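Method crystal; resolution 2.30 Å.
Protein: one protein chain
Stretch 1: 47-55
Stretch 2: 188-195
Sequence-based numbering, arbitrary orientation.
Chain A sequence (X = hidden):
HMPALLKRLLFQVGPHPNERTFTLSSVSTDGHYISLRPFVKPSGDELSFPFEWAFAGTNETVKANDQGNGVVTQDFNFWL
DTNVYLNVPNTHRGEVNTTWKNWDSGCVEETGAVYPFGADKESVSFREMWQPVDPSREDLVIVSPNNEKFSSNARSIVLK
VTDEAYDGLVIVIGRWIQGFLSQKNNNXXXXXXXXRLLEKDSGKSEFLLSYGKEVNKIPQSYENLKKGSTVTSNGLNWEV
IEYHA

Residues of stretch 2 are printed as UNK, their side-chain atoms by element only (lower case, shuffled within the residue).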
# COMPACT_ATOMS: atom_id res chain seq x y z
N LEU A 47 -23.94 8.92 -6.22
CA LEU A 47 -23.50 9.19 -7.60
C LEU A 47 -23.49 10.67 -7.92
O LEU A 47 -22.71 11.12 -8.76
CB LEU A 47 -24.38 8.46 -8.62
CG LEU A 47 -24.17 6.96 -8.78
CD1 LEU A 47 -25.34 6.31 -9.52
CD2 LEU A 47 -22.83 6.68 -9.47
N SER A 48 -24.37 11.42 -7.26
CA SER A 48 -24.44 12.87 -7.51
C SER A 48 -23.18 13.58 -6.99
O SER A 48 -22.71 14.53 -7.62
CB SER A 48 -25.71 13.48 -6.90
OG SER A 48 -25.64 13.53 -5.49
N PHE A 49 -22.64 13.09 -5.88
CA PHE A 49 -21.38 13.62 -5.32
C PHE A 49 -20.47 12.48 -4.88
O PHE A 49 -20.42 12.15 -3.69
CB PHE A 49 -21.68 14.51 -4.12
CG PHE A 49 -20.49 15.25 -3.60
CD1 PHE A 49 -19.86 16.20 -4.40
CD2 PHE A 49 -20.00 15.02 -2.33
CE1 PHE A 49 -18.76 16.89 -3.95
CE2 PHE A 49 -18.90 15.72 -1.85
CZ PHE A 49 -18.27 16.66 -2.66
N PRO A 50 -19.82 11.85 -5.86
CA PRO A 50 -19.05 10.62 -5.65
C PRO A 50 -17.74 10.86 -4.92
O PRO A 50 -16.67 10.48 -5.41
CB PRO A 50 -18.77 10.15 -7.08
CG PRO A 50 -18.77 11.39 -7.89
CD PRO A 50 -19.80 12.29 -7.27
N PHE A 51 -17.82 11.47 -3.75
CA PHE A 51 -16.65 11.68 -2.90
C PHE A 51 -17.01 11.47 -1.45
O PHE A 51 -18.07 11.93 -1.00
CB PHE A 51 -16.15 13.12 -3.04
CG PHE A 51 -15.80 13.51 -4.44
CD1 PHE A 51 -16.73 14.14 -5.26
CD2 PHE A 51 -14.54 13.26 -4.94
CE1 PHE A 51 -16.40 14.50 -6.56
CE2 PHE A 51 -14.20 13.62 -6.23
CZ PHE A 51 -15.13 14.24 -7.05
N GLU A 52 -16.13 10.81 -0.72
CA GLU A 52 -16.32 10.62 0.71
C GLU A 52 -16.04 11.98 1.34
O GLU A 52 -16.68 12.37 2.32
CB GLU A 52 -15.46 9.45 1.21
CG GLU A 52 -15.18 9.49 2.71
CD GLU A 52 -14.18 8.43 3.13
OE1 GLU A 52 -13.00 8.77 3.35
OE2 GLU A 52 -14.58 7.25 3.24
N TRP A 53 -15.09 12.70 0.76
CA TRP A 53 -14.72 14.03 1.24
C TRP A 53 -13.64 14.64 0.34
O TRP A 53 -13.08 13.96 -0.52
CB TRP A 53 -14.18 13.86 2.66
CG TRP A 53 -13.99 15.15 3.39
CD1 TRP A 53 -14.69 16.31 3.21
CD2 TRP A 53 -13.02 15.43 4.40
NE1 TRP A 53 -14.22 17.28 4.05
CE2 TRP A 53 -13.20 16.77 4.80
CE3 TRP A 53 -12.01 14.67 5.02
CZ2 TRP A 53 -12.41 17.37 5.78
CZ3 TRP A 53 -11.24 15.27 5.99
CH2 TRP A 53 -11.44 16.61 6.36
N ALA A 54 -13.35 15.91 0.56
CA ALA A 54 -12.33 16.62 -0.21
C ALA A 54 -11.94 17.91 0.49
O ALA A 54 -12.79 18.63 1.01
CB ALA A 54 -12.84 16.91 -1.61
N PHE A 55 -10.64 18.20 0.52
CA PHE A 55 -10.16 19.40 1.19
C PHE A 55 -8.83 19.85 0.59
O PHE A 55 -8.16 19.09 -0.12
CB PHE A 55 -10.05 19.20 2.71
CG PHE A 55 -9.02 18.17 3.15
CD1 PHE A 55 -9.43 16.91 3.59
CD2 PHE A 55 -7.66 18.47 3.16
CE1 PHE A 55 -8.50 15.95 4.02
CE2 PHE A 55 -6.72 17.52 3.60
CZ PHE A 55 -7.14 16.26 4.03
N UNK A 188 -24.01 24.71 -2.74
CA UNK A 188 -24.51 23.52 -3.42
C UNK A 188 -23.43 22.80 -4.24
O UNK A 188 -22.44 23.39 -4.69
c UNK A 188 -25.71 23.84 -4.36
o UNK A 188 -25.24 24.05 -5.70
c UNK A 188 -26.49 25.07 -3.88
N UNK A 189 -23.67 21.50 -4.43
CA UNK A 189 -22.84 20.62 -5.24
C UNK A 189 -22.59 21.20 -6.62
O UNK A 189 -21.65 20.81 -7.33
c UNK A 189 -23.56 19.27 -5.38
c UNK A 189 -23.69 18.83 -6.85
c UNK A 189 -23.75 17.79 -3.31
c UNK A 189 -22.89 18.21 -4.50
N UNK A 190 -23.44 22.15 -6.99
CA UNK A 190 -23.36 22.77 -8.30
C UNK A 190 -22.16 23.71 -8.35
O UNK A 190 -21.63 24.04 -9.42
c UNK A 190 -25.15 23.39 -10.01
o UNK A 190 -24.27 21.63 -11.38
c UNK A 190 -25.10 21.95 -10.48
o UNK A 190 -25.87 21.13 -9.92
c UNK A 190 -24.67 23.52 -8.59
N UNK A 191 -21.71 24.13 -7.18
CA UNK A 191 -20.59 25.04 -7.08
C UNK A 191 -19.23 24.37 -7.03
O UNK A 191 -18.23 25.07 -6.92
N UNK A 192 -19.18 23.04 -7.10
CA UNK A 192 -17.88 22.33 -7.01
C UNK A 192 -17.32 21.77 -8.33
O UNK A 192 -18.06 21.28 -9.18
c UNK A 192 -18.70 20.54 -3.66
c UNK A 192 -17.93 21.24 -5.96
c UNK A 192 -17.27 22.59 -3.94
c UNK A 192 -18.35 21.71 -4.57
N UNK A 193 -16.00 21.86 -8.47
CA UNK A 193 -15.25 21.23 -9.56
C UNK A 193 -13.94 20.59 -9.06
O UNK A 193 -13.22 21.19 -8.25
c UNK A 193 -14.95 22.23 -10.69
c UNK A 193 -16.19 22.98 -11.16
n UNK A 193 -16.53 24.05 -10.44
o UNK A 193 -16.82 22.61 -12.16
N UNK A 194 -13.64 19.38 -9.53
CA UNK A 194 -12.39 18.71 -9.18
C UNK A 194 -11.82 18.04 -10.41
O UNK A 194 -12.55 17.64 -11.31
c UNK A 194 -12.55 18.90 -5.93
c UNK A 194 -14.60 17.84 -6.60
c UNK A 194 -15.23 18.29 -5.44
c UNK A 194 -13.17 19.36 -4.76
c UNK A 194 -13.26 18.14 -6.86
c UNK A 194 -14.51 19.05 -4.52
c UNK A 194 -12.59 17.64 -8.11
N UNK A 195 -10.50 17.90 -10.45
CA UNK A 195 -9.88 17.08 -11.47
C UNK A 195 -8.72 16.30 -10.88
O UNK A 195 -8.04 16.77 -9.95
c UNK A 195 -8.41 18.98 -12.10
c UNK A 195 -10.53 18.57 -13.35
c UNK A 195 -7.45 19.50 -13.15
c UNK A 195 -9.37 17.92 -12.62

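Position 188 carries three side-chain atoms, one carbon bearing an oxygen and a second carbon, and it lies out of reach of stretch 1. A beta-branched hydroxyl side chain is threonine, Thr188. Its OG1 accepts a hydrogen bond within its own stretch from the backbone N of 190, although that nitrogen sits too close to a neighbour in the model for its place to be sure.

Position 189 has four carbons, forked at the first, with one arm two carbons long. The side chain points toward stretch 1, and a carbon of it packs on the ring of Phe49. This is isoleucine, Ile189; its CG1 lies 3.6 Å from Phe49 CD1. Both chi angles fall between wells, so the fit to the ring is not made with a standard rotamer.

Position 190 shows three carbons, the third carrying two oxygens, and it touches nothing on stretch 1. The carboxylate at that length makes it glutamate, Glu190.

Position 191 has no side-chain atoms and is therefore glycine, Gly191. Its N donates to Thr188 O at 2.7 Å as the 3-10 segment closes; an ideal CB here would be crowded by that same oxygen, at 3.2 Å.

Position 192 again has four carbons, but forked at the second, and one tip reaches the Phe49 ring. That fork means leucine, Leu192, whose CD1 is 3.7 Å from Phe49 CE1.

Position 193 has two carbons, the second carrying one oxygen and one nitrogen. It points away from stretch 1. The short amide is asparagine, Asn193, with both polar ends hydrogen-bonded elsewhere in the structure.

Position 194 presents one carbon and then a ring of six carbons, directed at Phe49, Phe51 and Ala54. With no oxygen on the ring, it is phenylalanine, Phe194. Its CD2 stands 3.7 Å from Phe51 CZ, and its CZ is 4.0 Å from Ala54 CB.

Position 195 has four carbons forked at the first, one arm two carbons long, and points away: isoleucine, Ile195.

The contact works through apolar packing, with no hydrogen bonds across it. Along strand 192-195 the side chains alternate, Leu192 and Phe194 toward stretch 1, Asn193 and Ile195 away. Phe194 turns its edge to the face of Phe51, centroids 5.0 Å apart and planes at 60°, while Phe49 CE1 lies near the plane of the Phe194 ring, at its edge. Phe49 links the two parts of stretch 2, meeting Ile189 in the 3-10 segment and Leu192 and Phe194 on the strand.

Stretch 2 (188-195) TIEGLNFI
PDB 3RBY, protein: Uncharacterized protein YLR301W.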